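PDB 4HR6: lectin from Trichosanthes anguina, which binds galactose-type sugars through its beta-trefoil lectin chain and is a nontoxic three-chain homologue of type II ribosome-inactivating proteins. Local coordinates for the interface of chains B and A and the interface of chains A and C. Sequence-based numbering; all coordinates share one arbitrary frame. Chains: chain A, Lectin; chain B, Lectin; chain C, Lectin.

Contact 1: the interface of chains B and A. Residues chain B 13, 17; chain A 113-114, 117-118, 124, 127.
B:Tyr13 reaches from its helix between two helices of chain A and ends on the backbone carbonyl of A:Met113. CB sends the ring away from the backbone N (chi1 173°), so that the phenol points out of the chain B helix. Along the ring, CE2 runs past the backbone carbonyl oxygen O of A:Glu124 at 3.7 Å. CE1, on the other flank, has A:Met113 O at the ring's edge, in its plane. CZ takes the methyl CG1 of A:Val127 at 3.3 Å, coming against one face near the phenol end, while B:Ile17 CG1 of the same helix lies over the opposite face, toward the rim. The ring is thus held between an aliphatic group of each chain. At the tip, the hydroxyl OH donates to A:Met113 O over 2.7 Å, with a C=O...O angle of 146° and the donor tilted somewhat from the carbonyl plane. That oxygen is 4.9 Å from A:Ala117 N, too far for the usual i to i+4 helical bond, and the phenol may take the place of that donor. Nearby, B:Ile17 CD1 touches A:Ser118 OG at 3.6 Å; this hydroxyl is turned back onto A:Val114 O (2.7 Å). The site lies where chain B helix 10-24 packs against the consecutive chain A helices 103-119 and 121-132, joining the two chains within the ribosome-inactivating-protein-like part of the lectin.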
loop_
_atom_site.group_PDB
_atom_site.type_symbol
_atom_site.label_atom_id
_atom_site.label_comp_id
_atom_site.label_asym_id
_atom_site.label_seq_id
_atom_site.Cartn_x
_atom_site.Cartn_y
_atom_site.Cartn_z
ATOM N N TYR B 13 11.835 3.776 -17.136
ATOM C CA TYR B 13 10.483 4.158 -16.746
ATOM C C TYR B 13 10.371 4.333 -15.223
ATOM O O TYR B 13 9.968 5.390 -14.755
ATOM C CB TYR B 13 9.461 3.144 -17.255
ATOM C CG TYR B 13 8.066 3.419 -16.736
ATOM C CD1 TYR B 13 7.337 4.518 -17.197
ATOM C CD2 TYR B 13 7.498 2.620 -15.755
ATOM C CE1 TYR B 13 6.079 4.799 -16.717
ATOM C CE2 TYR B 13 6.226 2.887 -15.267
ATOM C CZ TYR B 13 5.527 3.987 -15.745
ATOM O OH TYR B 13 4.275 4.261 -15.260
ATOM N N ILE B 17 9.522 7.708 -12.945
ATOM C CA ILE B 17 8.456 7.774 -11.941
ATOM C C ILE B 17 9.059 8.085 -10.577
ATOM O O ILE B 17 8.508 8.877 -9.795
ATOM C CB ILE B 17 7.642 6.476 -11.874
ATOM C CG1 ILE B 17 6.872 6.245 -13.180
ATOM C CG2 ILE B 17 6.691 6.487 -10.668
ATOM C CD1 ILE B 17 5.824 7.292 -13.525
ATOM N N MET A 113 -0.473 6.565 -17.290
ATOM C CA MET A 113 0.868 6.008 -17.340
ATOM C C MET A 113 1.908 6.880 -16.665
ATOM O O MET A 113 3.001 6.389 -16.349
ATOM C CB MET A 113 1.284 5.746 -18.770
ATOM C CG MET A 113 0.565 4.573 -19.396
ATOM S SD MET A 113 1.088 4.218 -21.087
ATOM C CE MET A 113 2.744 3.576 -20.807
ATOM N N VAL A 114 1.584 8.151 -16.405
ATOM C CA VAL A 114 2.535 9.044 -15.742
ATOM C C VAL A 114 2.053 9.467 -14.349
ATOM O O VAL A 114 2.739 9.235 -13.348
ATOM C CB VAL A 114 2.814 10.293 -16.606
ATOM C CG1 VAL A 114 3.736 11.240 -15.869
ATOM C CG2 VAL A 114 3.441 9.887 -17.934
ATOM N N ALA A 117 0.433 6.292 -12.198
ATOM C CA ALA A 117 1.549 5.425 -11.830
ATOM C C ALA A 117 2.389 6.036 -10.724
ATOM O O ALA A 117 2.933 5.295 -9.904
ATOM C CB ALA A 117 2.417 5.141 -13.025
ATOM N N SER A 118 2.530 7.370 -10.713
ATOM C CA SER A 118 3.303 8.020 -9.660
ATOM C C SER A 118 2.612 7.898 -8.303
ATOM O O SER A 118 3.263 7.905 -7.270
ATOM C CB SER A 118 3.542 9.494 -9.984
ATOM O OG SER A 118 4.340 9.635 -11.161
ATOM N N GLU A 124 2.326 1.668 -11.236
ATOM C CA GLU A 124 3.695 1.705 -11.718
ATOM C C GLU A 124 4.169 0.317 -12.201
ATOM O O GLU A 124 4.724 0.188 -13.298
ATOM C CB GLU A 124 4.606 2.194 -10.613
ATOM C CG GLU A 124 6.063 2.348 -11.027
ATOM C CD GLU A 124 6.990 2.475 -9.837
ATOM O OE1 GLU A 124 8.199 2.734 -10.046
ATOM O OE2 GLU A 124 6.506 2.346 -8.695
ATOM N N VAL A 127 2.470 -0.951 -15.348
ATOM C CA VAL A 127 3.019 -0.295 -16.526
ATOM C C VAL A 127 4.423 -0.810 -16.863
ATOM O O VAL A 127 4.714 -1.061 -18.037
ATOM C CB VAL A 127 2.990 1.238 -16.410
ATOM C CG1 VAL A 127 3.707 1.897 -17.588
ATOM C CG2 VAL A 127 1.547 1.728 -16.323
#

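Contact 2: the interface of chains A and C. Residues chain A 184-185, 188; chain C 10, 132-134.
A:Tyr188 and C:Tyr134 meet at the apolar centre, their side chains crossing at about a right angle. The phenol end of the A:Tyr188 ring makes the contact, with CE2 3.7 Å from C:Tyr134 CB. The C:Tyr134 ring leads away from this point, with CG opposite its own backbone N (chi1 -172°), so it is mainly CB and the backbone that face chain A. A second apolar touch lies beside it: A:Asp184 CG is 3.8 Å from C:Asn133 CB, and C:Gly132 CA, bare of any side chain, comes close to the same carboxylate.

Outward from this centre the contact turns polar. The phenol OH of A:Tyr188 serves both backbone groups of C:Tyr134. It accepts from C:Tyr134 N at 2.8 Å, through a noticeably bent bond, and donates to C:Tyr134 O at 2.9 Å. The second bond reaches the carbonyl from well to the side, with a C=O...O angle of 109°, as expected when one hydroxyl spans the N and O of a single residue.

The carboxylate of A:Asp184 forms the next part of the rim and uses its two oxygens separately. OD2 receives the backbone N-H of C:Asn133 at 2.8 Å, nearly straight (164° at H), from the syn side but somewhat out of the carboxylate plane. OD1 offers its syn lone pair to the hydroxyl OG1 of C:Thr10, 2.9 Å away. Together these bonds fix the rotation of the carboxylate and tie strand 7-10 of chain C and its 132-134 loop to one acidic group. The site thereby anchors the end of chain A strand 180-185 and the loop after it to the lectin chain, probably helping to set how the two parts are oriented.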
loop_
_atom_site.group_PDB
_atom_site.type_symbol
_atom_site.label_atom_id
_atom_site.label_comp_id
_atom_site.label_asym_id
_atom_site.label_seq_id
_atom_site.Cartn_x
_atom_site.Cartn_y
_atom_site.Cartn_z
ATOM N N ASP A 184 -10.634 -0.654 5.895
ATOM C CA ASP A 184 -11.094 0.269 6.924
ATOM C C ASP A 184 -9.983 0.688 7.873
ATOM O O ASP A 184 -10.256 1.225 8.935
ATOM C CB ASP A 184 -12.260 -0.363 7.692
ATOM C CG ASP A 184 -11.829 -1.520 8.575
ATOM O OD1 ASP A 184 -12.343 -1.607 9.715
ATOM O OD2 ASP A 184 -10.965 -2.323 8.143
ATOM N N SER A 185 -8.723 0.462 7.480
ATOM C CA SER A 185 -7.578 0.844 8.303
ATOM C C SER A 185 -6.329 0.892 7.454
ATOM O O SER A 185 -6.328 0.439 6.323
ATOM C CB SER A 185 -7.367 -0.162 9.449
ATOM O OG SER A 185 -6.831 -1.375 8.955
ATOM N N TYR A 188 -3.193 -2.621 5.986
ATOM C CA TYR A 188 -3.275 -3.454 4.793
ATOM C C TYR A 188 -2.145 -3.056 3.844
ATOM O O TYR A 188 -1.926 -1.860 3.600
ATOM C CB TYR A 188 -4.617 -3.287 4.104
ATOM C CG TYR A 188 -5.772 -3.824 4.903
ATOM C CD1 TYR A 188 -6.367 -3.053 5.896
ATOM C CD2 TYR A 188 -6.281 -5.098 4.666
ATOM C CE1 TYR A 188 -7.428 -3.532 6.635
ATOM C CE2 TYR A 188 -7.335 -5.593 5.410
ATOM C CZ TYR A 188 -7.910 -4.800 6.396
ATOM O OH TYR A 188 -8.970 -5.254 7.153
ATOM N N THR C 10 -14.496 -2.484 14.509
ATOM C CA THR C 10 -13.854 -3.372 13.519
ATOM C C THR C 10 -13.551 -4.772 14.107
ATOM O O THR C 10 -14.034 -5.107 15.196
ATOM C CB THR C 10 -12.568 -2.705 12.997
ATOM O OG1 THR C 10 -12.028 -3.447 11.897
ATOM C CG2 THR C 10 -11.546 -2.582 14.094
ATOM N N GLY C 132 -8.672 -4.427 11.588
ATOM C CA GLY C 132 -9.342 -4.178 10.341
ATOM C C GLY C 132 -10.413 -5.206 10.112
ATOM O O GLY C 132 -10.372 -6.300 10.681
ATOM N N ASN C 133 -11.371 -4.862 9.267
ATOM C CA ASN C 133 -12.579 -5.649 9.128
ATOM C C ASN C 133 -12.455 -6.721 8.064
ATOM O O ASN C 133 -13.253 -7.660 8.029
ATOM C CB ASN C 133 -13.762 -4.743 8.817
ATOM C CG ASN C 133 -15.092 -5.457 8.980
ATOM O OD1 ASN C 133 -15.332 -6.117 9.994
ATOM N ND2 ASN C 133 -15.955 -5.348 7.975
ATOM N N TYR C 134 -11.462 -6.590 7.189
ATOM C CA TYR C 134 -11.187 -7.641 6.211
ATOM C C TYR C 134 -10.154 -8.579 6.827
ATOM O O TYR C 134 -8.997 -8.193 6.996
ATOM C CB TYR C 134 -10.681 -7.029 4.908
ATOM C CG TYR C 134 -10.554 -7.990 3.768
ATOM C CD1 TYR C 134 -11.640 -8.282 2.962
ATOM C CD2 TYR C 134 -9.337 -8.600 3.486
ATOM C CE1 TYR C 134 -11.521 -9.161 1.903
ATOM C CE2 TYR C 134 -9.211 -9.483 2.439
ATOM C CZ TYR C 134 -10.295 -9.755 1.653
ATOM O OH TYR C 134 -10.155 -10.624 0.611
#

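Contact 1 and contact 2 lie about 28 Å apart, measured between the centres of their C-alpha atoms, and share no residue or secondary-structure element. Chain A is common to both, but it uses separate regions: two consecutive helices for contact 1, and a later strand end with its following loop for contact 2. Contact 1 joins chain B to chain A, presumably as one ribosome-inactivating-protein-like unit, whereas contact 2 joins that unit to the beta-trefoil lectin chain. In these two contacts chain A is the common partner, which suggests that it bridges chain B and the lectin chain, with helix packing on one side and largely polar docking on the other.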